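Local coordinates for branched-chain phosphotransacylase (Enterococcus faecalis, PDB 1YCO), which probably transfers branched-chain acyl groups, acting as a phosphotransacylase, at residues A56-A61 with H81-E86; L73-I78 with V250-R255. One frame throughout, in Å; residues are numbered along the deposited sequence.

Contact 1: A56-A61 with H81-E86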
loop_
_atom_site.group_PDB
_atom_site.type_symbol
_atom_site.label_atom_id
_atom_site.label_comp_id
_atom_site.label_asym_id
_atom_site.label_seq_id
_atom_site.Cartn_x
_atom_site.Cartn_y
_atom_site.Cartn_z
ATOM N N ALA A 56 16.917 21.028 -24.848
ATOM C CA ALA A 56 16.191 21.772 -25.867
ATOM C C ALA A 56 14.770 21.212 -26.015
ATOM O O ALA A 56 13.794 21.971 -26.023
ATOM C CB ALA A 56 16.938 21.699 -27.196
ATOM N N VAL A 57 14.673 19.883 -26.115
ATOM C CA VAL A 57 13.401 19.169 -26.255
ATOM C C VAL A 57 12.431 19.591 -25.158
ATOM O O VAL A 57 11.281 19.960 -25.422
ATOM C CB VAL A 57 13.587 17.617 -26.136
ATOM C CG1 VAL A 57 12.248 16.910 -26.305
ATOM C CG2 VAL A 57 14.580 17.120 -27.171
ATOM N N ALA A 58 12.916 19.524 -23.922
ATOM C CA ALA A 58 12.128 19.892 -22.756
ATOM C C ALA A 58 11.736 21.361 -22.804
ATOM O O ALA A 58 10.568 21.702 -22.632
ATOM C CB ALA A 58 12.922 19.612 -21.481
ATOM N N GLN A 59 12.708 22.231 -23.048
ATOM C CA GLN A 59 12.415 23.659 -23.081
ATOM C C GLN A 59 11.344 24.001 -24.107
ATOM O O GLN A 59 10.465 24.811 -23.842
ATOM C CB GLN A 59 13.685 24.463 -23.371
ATOM C CG GLN A 59 13.512 25.966 -23.147
ATOM C CD GLN A 59 12.967 26.693 -24.370
ATOM O OE1 GLN A 59 12.437 27.804 -24.264
ATOM N NE2 GLN A 59 13.106 26.074 -25.540
ATOM N N GLU A 60 11.424 23.373 -25.273
ATOM C CA GLU A 60 10.465 23.625 -26.333
ATOM C C GLU A 60 9.075 23.036 -26.058
ATOM O O GLU A 60 8.057 23.622 -26.446
ATOM C CB GLU A 60 11.034 23.123 -27.655
ATOM C CG GLU A 60 12.232 23.949 -28.100
ATOM C CD GLU A 60 12.611 23.719 -29.548
ATOM O OE1 GLU A 60 13.177 22.648 -29.852
ATOM O OE2 GLU A 60 12.330 24.612 -30.384
ATOM N N ALA A 61 9.039 21.893 -25.376
ATOM C CA ALA A 61 7.781 21.239 -25.015
ATOM C C ALA A 61 7.033 22.075 -23.976
ATOM O O ALA A 61 5.835 22.345 -24.111
ATOM C CB ALA A 61 8.058 19.847 -24.449
ATOM N N HIS A 81 13.805 14.694 -14.253
ATOM C CA HIS A 81 14.449 15.839 -13.629
ATOM C C HIS A 81 14.631 16.968 -14.659
ATOM O O HIS A 81 14.394 18.142 -14.358
ATOM C CB HIS A 81 15.804 15.411 -13.056
ATOM C CG HIS A 81 16.537 16.508 -12.352
ATOM N ND1 HIS A 81 17.901 16.483 -12.154
ATOM C CD2 HIS A 81 16.099 17.666 -11.803
ATOM C CE1 HIS A 81 18.272 17.579 -11.517
ATOM N NE2 HIS A 81 17.198 18.315 -11.292
ATOM N N THR A 82 15.042 16.599 -15.872
ATOM C CA THR A 82 15.259 17.560 -16.958
ATOM C C THR A 82 13.999 18.354 -17.290
ATOM O O THR A 82 14.038 19.582 -17.350
ATOM C CB THR A 82 15.711 16.858 -18.262
ATOM O OG1 THR A 82 16.924 16.134 -18.035
ATOM C CG2 THR A 82 15.940 17.879 -19.364
ATOM N N LEU A 83 12.891 17.650 -17.512
ATOM C CA LEU A 83 11.614 18.286 -17.846
ATOM C C LEU A 83 11.033 19.028 -16.658
ATOM O O LEU A 83 10.538 20.143 -16.793
ATOM C CB LEU A 83 10.601 17.236 -18.319
ATOM C CG LEU A 83 9.151 17.694 -18.549
ATOM C CD1 LEU A 83 9.082 18.612 -19.764
ATOM C CD2 LEU A 83 8.266 16.483 -18.771
ATOM N N LEU A 84 11.103 18.399 -15.492
ATOM C CA LEU A 84 10.559 18.989 -14.275
ATOM C C LEU A 84 11.245 20.311 -13.967
ATOM O O LEU A 84 10.585 21.335 -13.770
ATOM C CB LEU A 84 10.729 18.022 -13.105
ATOM C CG LEU A 84 9.782 18.240 -11.926
ATOM C CD1 LEU A 84 8.338 18.034 -12.384
ATOM C CD2 LEU A 84 10.118 17.260 -10.808
ATOM N N LYS A 85 12.573 20.284 -13.925
ATOM C CA LYS A 85 13.337 21.498 -13.654
ATOM C C LYS A 85 12.999 22.524 -14.737
ATOM O O LYS A 85 12.992 23.739 -14.500
ATOM C CB LYS A 85 14.846 21.216 -13.682
ATOM C CG LYS A 85 15.701 22.457 -13.392
ATOM C CD LYS A 85 17.079 22.375 -14.037
ATOM C CE LYS A 85 17.911 21.215 -13.499
ATOM N NZ LYS A 85 19.231 21.139 -14.209
ATOM N N GLU A 86 12.718 22.014 -15.931
ATOM C CA GLU A 86 12.377 22.848 -17.070
ATOM C C GLU A 86 11.037 23.576 -16.919
ATOM O O GLU A 86 10.941 24.773 -17.196
ATOM C CB GLU A 86 12.372 22.000 -18.350
ATOM C CG GLU A 86 13.436 22.408 -19.350
ATOM C CD GLU A 86 13.209 23.814 -19.869
ATOM O OE1 GLU A 86 14.200 24.483 -20.247
ATOM O OE2 GLU A 86 12.031 24.243 -19.904
#
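Ala58 points its methyl toward helix 80-87 and meets the aliphatic part of Glu86, with Ala58 CB 3.6 Å from Glu86 CG. Ala58 CB also lies 4.1 Å from Thr82 CG2. Leu83 meets Ala58 CB with its CA and, slightly farther off at 4.3 Å, with CD1. Thr82, Leu83 and Glu86 of one helix thus all meet this methyl. The alanine allows a close backbone approach, 5.2 Å between Ala58 CA and Leu83 CA. Thr82 presents only its methyl, while its OG1 is hydrogen-bonded to Gln79.

Glu86 has a chi1 of -116°, well away from a staggered position, and its chain bends again at chi2. Its carboxylate ends up against Gln59, with Glu86 CD 3.3 Å from Gln59 CA and Glu86 OE1 3.2 Å from Gln59 CB. The carbon chain of Gln59 is thus what touches the acid. Gln59 CG stands anti to its backbone N, and the chain then bends so that the amide leads away; the amide and carboxylate planes are 82° apart. Weak interactions elsewhere engage the carboxylate: OE2 with His92 and OE1, at long range, with Lys89.

The helix axes approach to 9.0 Å at a signed crossing angle of -40°. Leu83 and Glu86 also touch Val62, one turn beyond Ala58, which continues the interface along helix 54-66. Elsewhere on that helix, Val57 and Ala61 pack on Phe34 of strand 29-35. Helix 54-66, strand 72-75 and helix 80-87 are consecutive, and both helices cover the sheet face of Leu73 and Lys75, which touch Val65 and Leu83, as in an alpha/beta fold.

Contact 2: L73-I78 with V250-R255; sequences LLKGII and VVLTSR
Leu73 and Lys75 bracket Val251 in a parallel strand pairing fixed by two nearly straight bonds. Val251 N donates to Leu73 O at 2.8 Å with an N-H...O angle of 174°, and Lys75 N donates to Val251 O at 2.9 Å with 171°. Beyond this the pairing slackens: Thr253 N reaches Lys75 O only weakly, at 3.4 Å.

Past strand 72-75 the ammonium of Lys75 takes over. Its chain bends at chi3 and chi4, and NZ donates to Ile78 O at 2.9 Å, in the carbonyl plane, with weaker bonds to Gly76 O and Thr253 O. Three backbone acceptors from both segments share one donor group. Ile77 CD1 sits 3.2 Å above the plane of the Arg255 guanidinium, over its centre, while Arg255 NH2 forms a salt bridge with Glu13.

On the side away from 250-252, strand 72-75 bonds through the backbone of Leu74 to Ser5 and Ala7 of strand 2-7. Leu73 and Val250 lie side by side beneath helix 80-87, with Leu73 CD2 4.0 Å from Val250 CG1, whereas Val251 faces helix 259-274. Helices on both faces of a parallel sheet are characteristic of a three-layer alpha/beta/alpha fold, with 250-252 one of its two edge strands within the chain.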
loop_
_atom_site.group_PDB
_atom_site.type_symbol
_atom_site.label_atom_id
_atom_site.label_comp_id
_atom_site.label_asym_id
_atom_site.label_seq_id
_atom_site.Cartn_x
_atom_site.Cartn_y
_atom_site.Cartn_z
ATOM N N LEU A 73 0.630 18.639 -21.029
ATOM C CA LEU A 73 2.031 18.331 -21.221
ATOM C C LEU A 73 2.211 16.838 -20.946
ATOM O O LEU A 73 1.653 16.308 -19.983
ATOM C CB LEU A 73 2.887 19.148 -20.252
ATOM C CG LEU A 73 4.399 18.964 -20.387
ATOM C CD1 LEU A 73 4.839 19.421 -21.775
ATOM C CD2 LEU A 73 5.108 19.760 -19.317
ATOM N N LEU A 74 2.983 16.168 -21.796
ATOM C CA LEU A 74 3.215 14.742 -21.644
ATOM C C LEU A 74 4.688 14.386 -21.825
ATOM O O LEU A 74 5.304 14.724 -22.836
ATOM C CB LEU A 74 2.353 13.972 -22.649
ATOM C CG LEU A 74 2.312 12.445 -22.575
ATOM C CD1 LEU A 74 0.976 11.945 -23.118
ATOM C CD2 LEU A 74 3.475 11.848 -23.372
ATOM N N LYS A 75 5.243 13.699 -20.833
ATOM C CA LYS A 75 6.642 13.305 -20.854
ATOM C C LYS A 75 6.905 11.994 -21.586
ATOM O O LYS A 75 6.614 10.912 -21.064
ATOM C CB LYS A 75 7.174 13.183 -19.425
ATOM C CG LYS A 75 8.662 12.879 -19.357
ATOM C CD LYS A 75 9.108 12.572 -17.947
ATOM C CE LYS A 75 9.040 11.089 -17.656
ATOM N NZ LYS A 75 10.019 10.320 -18.479
ATOM N N GLY A 76 7.459 12.098 -22.791
ATOM C CA GLY A 76 7.787 10.914 -23.568
ATOM C C GLY A 76 9.070 10.330 -23.005
ATOM O O GLY A 76 9.149 10.067 -21.807
ATOM N N ILE A 77 10.079 10.133 -23.851
ATOM C CA ILE A 77 11.357 9.590 -23.385
ATOM C C ILE A 77 12.342 10.730 -23.098
ATOM O O ILE A 77 12.944 11.288 -24.009
ATOM C CB ILE A 77 11.958 8.618 -24.422
ATOM C CG1 ILE A 77 11.035 7.414 -24.588
ATOM C CG2 ILE A 77 13.344 8.148 -23.967
ATOM C CD1 ILE A 77 11.545 6.385 -25.579
ATOM N N ILE A 78 12.486 11.067 -21.821
ATOM C CA ILE A 78 13.372 12.140 -21.390
ATOM C C ILE A 78 13.448 12.121 -19.865
ATOM O O ILE A 78 12.468 11.787 -19.200
ATOM C CB ILE A 78 12.839 13.530 -21.859
ATOM C CG1 ILE A 78 13.716 14.649 -21.295
ATOM C CG2 ILE A 78 11.395 13.715 -21.402
ATOM C CD1 ILE A 78 13.336 16.030 -21.799
ATOM N N VAL A 250 -0.059 17.615 -16.197
ATOM C CA VAL A 250 1.190 17.055 -16.697
ATOM C C VAL A 250 1.143 15.547 -16.549
ATOM O O VAL A 250 0.974 15.034 -15.453
ATOM C CB VAL A 250 2.426 17.630 -15.951
ATOM C CG1 VAL A 250 3.713 17.165 -16.634
ATOM C CG2 VAL A 250 2.357 19.144 -15.929
ATOM N N VAL A 251 1.268 14.840 -17.662
ATOM C CA VAL A 251 1.229 13.386 -17.638
ATOM C C VAL A 251 2.655 12.818 -17.723
ATOM O O VAL A 251 3.426 13.168 -18.618
ATOM C CB VAL A 251 0.392 12.839 -18.824
ATOM C CG1 VAL A 251 0.319 11.331 -18.769
ATOM C CG2 VAL A 251 -0.997 13.453 -18.817
ATOM N N LEU A 252 3.000 11.951 -16.779
ATOM C CA LEU A 252 4.315 11.335 -16.754
ATOM C C LEU A 252 4.223 9.934 -17.341
ATOM O O LEU A 252 3.417 9.116 -16.901
ATOM C CB LEU A 252 4.844 11.273 -15.320
ATOM C CG LEU A 252 5.113 12.631 -14.661
ATOM C CD1 LEU A 252 5.539 12.448 -13.206
ATOM C CD2 LEU A 252 6.180 13.365 -15.444
ATOM N N THR A 253 5.051 9.667 -18.342
ATOM C CA THR A 253 5.068 8.373 -19.001
ATOM C C THR A 253 6.448 7.726 -18.878
ATOM O O THR A 253 7.472 8.413 -18.875
ATOM C CB THR A 253 4.682 8.533 -20.500
ATOM O OG1 THR A 253 3.272 8.341 -20.650
ATOM C CG2 THR A 253 5.432 7.552 -21.385
ATOM N N SER A 254 6.463 6.403 -18.768
ATOM C CA SER A 254 7.700 5.639 -18.667
ATOM C C SER A 254 7.654 4.599 -19.769
ATOM O O SER A 254 6.627 3.956 -19.972
ATOM C CB SER A 254 7.799 4.941 -17.312
ATOM O OG SER A 254 8.959 4.127 -17.242
ATOM N N ARG A 255 8.763 4.435 -20.479
ATOM C CA ARG A 255 8.835 3.474 -21.574
ATOM C C ARG A 255 8.199 2.136 -21.195
ATOM O O ARG A 255 7.462 1.541 -21.985
ATOM C CB ARG A 255 10.296 3.275 -21.990
ATOM C CG ARG A 255 10.480 2.507 -23.291
ATOM C CD ARG A 255 11.873 2.735 -23.859
ATOM N NE ARG A 255 11.848 2.735 -25.320
ATOM C CZ ARG A 255 12.749 3.336 -26.096
ATOM N NH1 ARG A 255 13.770 3.996 -25.558
ATOM N NH2 ARG A 255 12.607 3.288 -27.415
#

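Overall arrangement
From the N terminus the segments come in the order 56-61, 73-78, 81-86, 250-255, so the two contacts cross: each has one segment between those of the other. Contact 1 closes a short loop of 19 residues, which includes strand 72-75 and joins two helices of one layer. Contact 2 closes a loop of 171 residues that takes in all six strands of the mixed sheet and returns to the parallel one. Their centres are 11 Å apart and they touch directly: Leu83 CD2 lies 3.5 Å from Lys75 CB, and Ala58 CB 3.6 Å from Ile78 CD1. Contact 1 joins the two helices, contact 2 the two strands, and the touches between them seat the helices on the sheet.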